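Side-chain contacts in TRAP dicarboxylate ABC transporter, substrate-binding protein (Roseobacter denitrificans, PDB 4OVQ), which binds beta-D-glucuronate as the periplasmic solute-binding component of a TRAP transport system: residues Ala50-Gly55 with Val254-Gln259; Ala98-Ser103 with Glu305-Ala310. All coordinates share one frame; numbering follows the deposited sequence.

Contact 1: residues Ala50-Gly55 with Val254-Gln259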
ATOM      1  N   ALA A  50      21.037  -1.292 -13.576  1.00  9.78           N
ATOM      2  CA  ALA A  50      21.994  -1.059 -14.659  1.00 10.77           C
ATOM      3  C   ALA A  50      23.432  -1.210 -14.191  1.00 10.92           C
ATOM      4  O   ALA A  50      24.272  -1.741 -14.906  1.00 12.46           O
ATOM      5  CB  ALA A  50      21.757   0.306 -15.296  1.00 11.47           C
ATOM      6  N   VAL A  51      23.738  -0.742 -12.982  1.00 10.07           N
ATOM      7  CA  VAL A  51      25.081  -0.919 -12.432  1.00 10.08           C
ATOM      8  C   VAL A  51      25.436  -2.393 -12.201  1.00 12.47           C
ATOM      9  O   VAL A  51      26.465  -2.872 -12.696  1.00 13.31           O
ATOM     10  CB  VAL A  51      25.264  -0.108 -11.122  1.00  9.78           C
ATOM     11  CG1 VAL A  51      26.592  -0.493 -10.422  1.00 13.60           C
ATOM     12  CG2 VAL A  51      25.191   1.404 -11.443  1.00 11.33           C
ATOM     13  N   LYS A  52      24.565  -3.122 -11.527  1.00 11.96           N
ATOM     14  CA  LYS A  52      24.923  -4.470 -11.074  1.00 11.98           C
ATOM     15  C   LYS A  52      24.886  -5.493 -12.211  1.00 22.22           C
ATOM     16  O   LYS A  52      25.522  -6.547 -12.117  1.00 19.95           O
ATOM     17  CB  LYS A  52      24.026  -4.921  -9.925  1.00 14.34           C
ATOM     18  CG  LYS A  52      24.150  -4.128  -8.653  1.00 12.71           C
ATOM     19  CD  LYS A  52      23.204  -4.652  -7.599  1.00 11.60           C
ATOM     20  CE  LYS A  52      23.078  -3.745  -6.428  1.00 13.25           C
ATOM     21  NZ  LYS A  52      24.322  -3.565  -5.641  1.00 14.62           N
ATOM     22  N   THR A  53      24.157  -5.171 -13.278  1.00 14.26           N
ATOM     23  CA  THR A  53      24.113  -6.041 -14.464  1.00 14.60           C
ATOM     24  C   THR A  53      25.051  -5.566 -15.571  1.00 18.61           C
ATOM     25  O   THR A  53      24.975  -6.033 -16.713  1.00 21.07           O
ATOM     26  CB  THR A  53      22.680  -6.178 -15.041  1.00 13.62           C
ATOM     27  OG1 THR A  53      22.264  -4.965 -15.693  1.00 14.67           O
ATOM     28  CG2 THR A  53      21.677  -6.594 -13.969  1.00 19.95           C
ATOM     29  N   GLY A  54      25.941  -4.630 -15.259  1.00 17.39           N
ATOM     30  CA  GLY A  54      26.818  -4.042 -16.265  1.00 20.37           C
ATOM     31  C   GLY A  54      26.135  -3.553 -17.527  1.00 20.18           C
ATOM     32  O   GLY A  54      26.714  -3.616 -18.618  1.00 28.07           O
ATOM     33  N   GLY A  55      24.912  -3.062 -17.399  1.00 19.27           N
ATOM     34  CA  GLY A  55      24.196  -2.500 -18.528  1.00 20.00           C
ATOM     35  C   GLY A  55      23.376  -3.506 -19.323  1.00 14.03           C
ATOM     36  O   GLY A  55      22.657  -3.139 -20.235  1.00 19.95           O
ATOM     37  N   VAL A 254      19.448  -8.539  -9.680  1.00 11.29           N
ATOM     38  CA  VAL A 254      18.127  -7.908  -9.623  1.00 12.79           C
ATOM     39  C   VAL A 254      17.630  -7.857  -8.177  1.00  9.90           C
ATOM     40  O   VAL A 254      17.174  -6.839  -7.721  1.00  9.88           O
ATOM     41  CB  VAL A 254      17.116  -8.665 -10.522  1.00 11.68           C
ATOM     42  CG1 VAL A 254      15.702  -8.144 -10.321  1.00 11.65           C
ATOM     43  CG2 VAL A 254      17.528  -8.491 -11.938  1.00 12.02           C
ATOM     44  N   LEU A 255      17.776  -8.962  -7.450  1.00 11.80           N
ATOM     45  CA  LEU A 255      17.366  -9.014  -6.036  1.00  9.62           C
ATOM     46  C   LEU A 255      18.153  -8.045  -5.156  1.00  9.21           C
ATOM     47  O   LEU A 255      17.582  -7.357  -4.309  1.00 10.17           O
ATOM     48  CB  LEU A 255      17.521 -10.445  -5.494  1.00 13.63           C
ATOM     49  CG  LEU A 255      16.417 -11.419  -5.953  1.00 20.94           C
ATOM     50  CD1 LEU A 255      16.829 -12.851  -5.691  1.00 17.05           C
ATOM     51  CD2 LEU A 255      15.102 -11.107  -5.228  1.00 17.23           C
ATOM     52  N   GLU A 256      19.472  -7.994  -5.367  1.00 10.55           N
ATOM     53  CA  GLU A 256      20.340  -7.093  -4.616  1.00 11.81           C
ATOM     54  C   GLU A 256      19.963  -5.610  -4.903  1.00  9.37           C
ATOM     55  O   GLU A 256      19.817  -4.779  -3.999  1.00 10.71           O
ATOM     56  CB  GLU A 256      21.799  -7.369  -4.960  1.00 13.76           C
ATOM     57  CG  GLU A 256      22.768  -6.609  -4.134  1.00 13.89           C
ATOM     58  CD  GLU A 256      24.223  -6.962  -4.483  1.00 17.62           C
ATOM     59  OE1 GLU A 256      24.588  -8.169  -4.507  1.00 23.41           O
ATOM     60  OE2 GLU A 256      25.028  -6.055  -4.756  1.00 19.96           O
ATOM     61  N   ALA A 257      19.721  -5.283  -6.177  1.00  8.99           N
ATOM     62  CA  ALA A 257      19.273  -3.941  -6.523  1.00  9.70           C
ATOM     63  C   ALA A 257      17.973  -3.606  -5.813  1.00  8.43           C
ATOM     64  O   ALA A 257      17.818  -2.543  -5.270  1.00  8.45           O
ATOM     65  CB  ALA A 257      19.093  -3.797  -8.032  1.00 10.27           C
ATOM     66  N   ALA A 258      17.025  -4.534  -5.853  1.00  8.25           N
ATOM     67  CA  ALA A 258      15.732  -4.325  -5.225  1.00  8.94           C
ATOM     68  C   ALA A 258      15.846  -4.167  -3.735  1.00  8.42           C
ATOM     69  O   ALA A 258      15.268  -3.275  -3.149  1.00  8.36           O
ATOM     70  CB  ALA A 258      14.817  -5.503  -5.514  1.00  7.91           C
ATOM     71  N   GLN A 259      16.604  -5.054  -3.111  0.52  9.80           N
ATOM     72  CA  GLN A 259      16.777  -4.989  -1.665  0.52  9.99           C
ATOM     73  C   GLN A 259      17.437  -3.673  -1.207  0.52  9.66           C
ATOM     74  O   GLN A 259      17.017  -3.069  -0.233  0.52 11.27           O
ATOM     75  CB  GLN A 259      17.552  -6.210  -1.166  0.52 12.38           C
ATOM     76  CG  GLN A 259      16.795  -7.531  -1.308  0.52 17.38           C
ATOM     77  CD  GLN A 259      17.660  -8.757  -1.076  0.52 14.54           C
ATOM     78  OE1 GLN A 259      18.868  -8.656  -0.862  0.52 23.86           O
ATOM     79  NE2 GLN A 259      17.042  -9.919  -1.109  0.52 21.44           N
TER
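With CG set anti to its carbonyl carbon (chi1 -65°) and the next two bonds extended, the K52 side chain reaches straight from the last turn of helix 37-52 to helix 248-282, then bends at chi4 (-64°), which places NZ beside the E256 carboxylate. E256, with CG anti to the backbone N (chi1 -173°) and the chain extended beyond it, presents its carboxylate, and the two side chains run nearly perpendicular to each other. The salt bridge runs from K52 NZ to E256 OE2 at 2.7 Å; the oxygen is approached on its anti side, with NZ somewhat out of the carboxylate plane. The lysine methylenes are used too: K52 CE lies 3.7 Å from E256 CG, and K52 CD sits 4.2 Å from A257 CB, the methyl of a buried alanine. In this TRAP solute-binding protein of family 7, the pairing ties the C-terminal end of helix 37-52 to the long helix 248-282. The first helix stops here in a Schellman motif, with G55 N bonded to A50 O at 2.9 Å, G54 N to V51 O, and G54 as the C-prime residue at positive phi. K52 NZ also forms a salt bridge with E260, one turn beyond E256, so its ammonium is shared between two acids of the same helix. Alongside, T53 packs on M250 and A253, and its OG1 is hydrogen-bonded to L49 O and Y57 N.

Contact 2: residues Ala98-Ser103 with Glu305-Ala310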
ATOM      1  N   ALA A  98      -3.254 -14.927  -0.122  1.00 13.87           N
ATOM      2  CA  ALA A  98      -2.295 -14.825   0.981  1.00 16.38           C
ATOM      3  C   ALA A  98      -1.893 -13.368   1.139  1.00 14.05           C
ATOM      4  O   ALA A  98      -1.742 -12.887   2.257  1.00 18.10           O
ATOM      5  CB  ALA A  98      -1.082 -15.732   0.770  1.00 19.51           C
ATOM      6  N   ALA A  99      -1.747 -12.653   0.017  1.00 17.64           N
ATOM      7  CA  ALA A  99      -1.362 -11.245   0.086  1.00 16.86           C
ATOM      8  C   ALA A  99      -2.468 -10.437   0.706  1.00 15.56           C
ATOM      9  O   ALA A  99      -2.238  -9.413   1.344  1.00 14.58           O
ATOM     10  CB  ALA A  99      -1.036 -10.702  -1.289  1.00 14.99           C
ATOM     11  N   ASN A 100      -3.691 -10.912   0.529  1.00 13.73           N
ATOM     12  CA  ASN A 100      -4.848 -10.247   1.070  1.00 13.98           C
ATOM     13  C   ASN A 100      -4.828 -10.138   2.602  1.00 16.63           C
ATOM     14  O   ASN A 100      -5.474  -9.278   3.166  1.00 16.68           O
ATOM     15  CB  ASN A 100      -6.108 -10.967   0.582  1.00 17.71           C
ATOM     16  CG  ASN A 100      -7.279 -10.035   0.373  1.00 17.82           C
ATOM     17  OD1 ASN A 100      -7.127  -8.834   0.170  1.00 11.58           O
ATOM     18  ND2 ASN A 100      -8.479 -10.603   0.376  1.00 19.70           N
ATOM     19  N   VAL A 101      -4.045 -10.979   3.279  1.00 18.59           N
ATOM     20  CA  VAL A 101      -3.966 -10.914   4.728  1.00 18.19           C
ATOM     21  C   VAL A 101      -3.462  -9.550   5.268  1.00 16.84           C
ATOM     22  O   VAL A 101      -3.864  -9.122   6.339  1.00 19.02           O
ATOM     23  CB  VAL A 101      -3.141 -12.088   5.316  1.00 23.79           C
ATOM     24  CG1 VAL A 101      -1.660 -11.823   5.234  1.00 20.71           C
ATOM     25  CG2 VAL A 101      -3.548 -12.337   6.751  1.00 31.07           C
ATOM     26  N   VAL A 102      -2.643  -8.826   4.496  1.00 14.86           N
ATOM     27  CA  VAL A 102      -2.073  -7.576   5.003  1.00 17.16           C
ATOM     28  C   VAL A 102      -3.074  -6.426   4.881  1.00 16.26           C
ATOM     29  O   VAL A 102      -2.841  -5.338   5.417  1.00 19.79           O
ATOM     30  CB  VAL A 102      -0.710  -7.218   4.324  1.00 15.12           C
ATOM     31  CG1 VAL A 102       0.269  -8.364   4.464  1.00 15.53           C
ATOM     32  CG2 VAL A 102      -0.882  -6.858   2.890  1.00 15.05           C
ATOM     33  N   SER A 103      -4.191  -6.696   4.201  1.00 14.77           N
ATOM     34  CA  SER A 103      -5.266  -5.751   4.014  1.00 15.40           C
ATOM     35  C   SER A 103      -6.344  -5.880   5.124  1.00 15.08           C
ATOM     36  O   SER A 103      -7.313  -5.134   5.146  1.00 16.76           O
ATOM     37  CB  SER A 103      -5.844  -5.936   2.618  1.00 14.81           C
ATOM     38  OG  SER A 103      -4.920  -5.436   1.635  1.00 17.01           O
ATOM     39  N   GLU A 305     -13.787 -12.471  10.005  1.00 26.96           N
ATOM     40  CA  GLU A 305     -14.558 -13.683   9.922  1.00 22.13           C
ATOM     41  C   GLU A 305     -14.947 -13.974   8.471  1.00 21.05           C
ATOM     42  O   GLU A 305     -14.967 -15.122   8.039  1.00 31.68           O
ATOM     43  CB  GLU A 305     -15.769 -13.542  10.834  1.00 23.01           C
ATOM     44  CG  GLU A 305     -15.348 -13.567  12.291  1.00 22.53           C
ATOM     45  CD  GLU A 305     -14.837 -14.936  12.663  1.00 27.31           C
ATOM     46  OE1 GLU A 305     -15.313 -15.909  12.033  1.00 25.74           O
ATOM     47  OE2 GLU A 305     -13.962 -15.033  13.556  1.00 23.11           O
ATOM     48  N   ALA A 306     -15.166 -12.921   7.699  1.00 25.70           N
ATOM     49  CA  ALA A 306     -15.559 -13.085   6.296  1.00 28.20           C
ATOM     50  C   ALA A 306     -14.363 -13.417   5.364  1.00 35.38           C
ATOM     51  O   ALA A 306     -14.541 -13.991   4.284  1.00 35.90           O
ATOM     52  CB  ALA A 306     -16.281 -11.853   5.825  1.00 29.84           C
ATOM     53  N   TYR A 307     -13.153 -13.046   5.775  1.00 27.29           N
ATOM     54  CA  TYR A 307     -11.950 -13.539   5.112  1.00 22.29           C
ATOM     55  C   TYR A 307     -11.693 -15.017   5.448  1.00 23.87           C
ATOM     56  O   TYR A 307     -11.219 -15.786   4.611  1.00 20.37           O
ATOM     57  CB  TYR A 307     -10.754 -12.690   5.524  1.00 17.37           C
ATOM     58  CG  TYR A 307      -9.442 -13.183   5.003  1.00 16.43           C
ATOM     59  CD1 TYR A 307      -9.019 -12.833   3.719  1.00 20.80           C
ATOM     60  CD2 TYR A 307      -8.596 -13.941   5.788  1.00 20.49           C
ATOM     61  CE1 TYR A 307      -7.811 -13.270   3.221  1.00 25.48           C
ATOM     62  CE2 TYR A 307      -7.374 -14.395   5.293  1.00 23.62           C
ATOM     63  CZ  TYR A 307      -6.996 -14.055   4.007  1.00 24.67           C
ATOM     64  OH  TYR A 307      -5.792 -14.487   3.504  1.00 21.02           O
ATOM     65  N   PHE A 308     -12.001 -15.398   6.683  1.00 21.05           N
ATOM     66  CA  PHE A 308     -11.781 -16.769   7.129  1.00 28.87           C
ATOM     67  C   PHE A 308     -12.697 -17.705   6.358  1.00 26.79           C
ATOM     68  O   PHE A 308     -12.317 -18.838   6.007  1.00 26.10           O
ATOM     69  CB  PHE A 308     -12.041 -16.886   8.628  1.00 24.93           C
ATOM     70  CG  PHE A 308     -11.006 -16.199   9.485  1.00 23.94           C
ATOM     71  CD1 PHE A 308      -9.688 -16.129   9.077  1.00 29.58           C
ATOM     72  CD2 PHE A 308     -11.357 -15.632  10.701  1.00 21.92           C
ATOM     73  CE1 PHE A 308      -8.745 -15.504   9.864  1.00 34.53           C
ATOM     74  CE2 PHE A 308     -10.411 -15.009  11.496  1.00 33.12           C
ATOM     75  CZ  PHE A 308      -9.104 -14.943  11.075  1.00 37.29           C
ATOM     76  N   GLU A 309     -13.914 -17.232   6.103  1.00 32.62           N
ATOM     77  CA  GLU A 309     -14.914 -18.028   5.404  1.00 34.68           C
ATOM     78  C   GLU A 309     -14.550 -18.172   3.934  1.00 30.40           C
ATOM     79  O   GLU A 309     -14.796 -19.214   3.327  1.00 36.35           O
ATOM     80  CB  GLU A 309     -16.310 -17.415   5.556  1.00 31.97           C
ATOM     81  CG  GLU A 309     -17.431 -18.170   4.809  1.00 38.82           C
ATOM     82  CD  GLU A 309     -18.069 -19.292   5.627  1.00 45.24           C
ATOM     83  OE1 GLU A 309     -17.361 -19.930   6.444  1.00 48.08           O
ATOM     84  OE2 GLU A 309     -19.292 -19.537   5.461  1.00 48.72           O
ATOM     85  N   ALA A 310     -13.940 -17.137   3.362  1.00 31.98           N
ATOM     86  CA  ALA A 310     -13.520 -17.175   1.964  1.00 21.39           C
ATOM     87  C   ALA A 310     -12.215 -17.965   1.783  1.00 20.59           C
ATOM     88  O   ALA A 310     -11.978 -18.537   0.724  1.00 22.66           O
ATOM     89  CB  ALA A 310     -13.337 -15.751   1.440  1.00 24.73           C
TER
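Y307 extends from helix 301-310 against the short 3-10 turn of residues 101-103 and the residues leading into it, a helix-to-loop packing within the family 7 solute-binding fold. The ring carbon CE1 and the hydroxyl do most of the touching: Y307 CE1 lies 3.9 Å from N100 CB and 4.0 Å from N100 ND2, while Y307 OH is 4.0 Å from V101 CB. The N100 and Y307 side chains run antiparallel alongside each other, with the amide tilted 63° from the ring, and the approach of N100 CB to the ring is oblique. The ring is carried across to the loop by a chi1 of 175°, which sets CG anti to the backbone N of Y307. Farther out, the amide of N100 is held by a hydrogen bond from N171 ND2 to its OD1, and its side chain also packs on L173 of helix 172-180. V101 rests on L317, V318 and I321 of helix 315-322, so the C-terminal helix backs the same loop. The buried phenol hydroxyl finds its polar partner immediately before the loop segment, where Y307 OH is hydrogen-bonded to the carbonyl O of P97.

The two contacts lie in separate regions, about 34 Å between centres and about 17 Å between nearest atoms, and no helix is shared by them. Contact 1 is peripheral and only partly buried, its centre about 24 Å from that of the chain; contact 2 is buried, about 16 Å from it. Their chemistry differs as well: helix joins helix through a charged pair in contact 1, whereas in contact 2 an aromatic side chain packs against a loop by van der Waals contacts. Both connect parts of the chain some 200 residues apart, and their segments alternate along the sequence. Neither belongs to the glucuronate pocket; in contact 2 the side chain of N100 is still about 14 Å from the sugar.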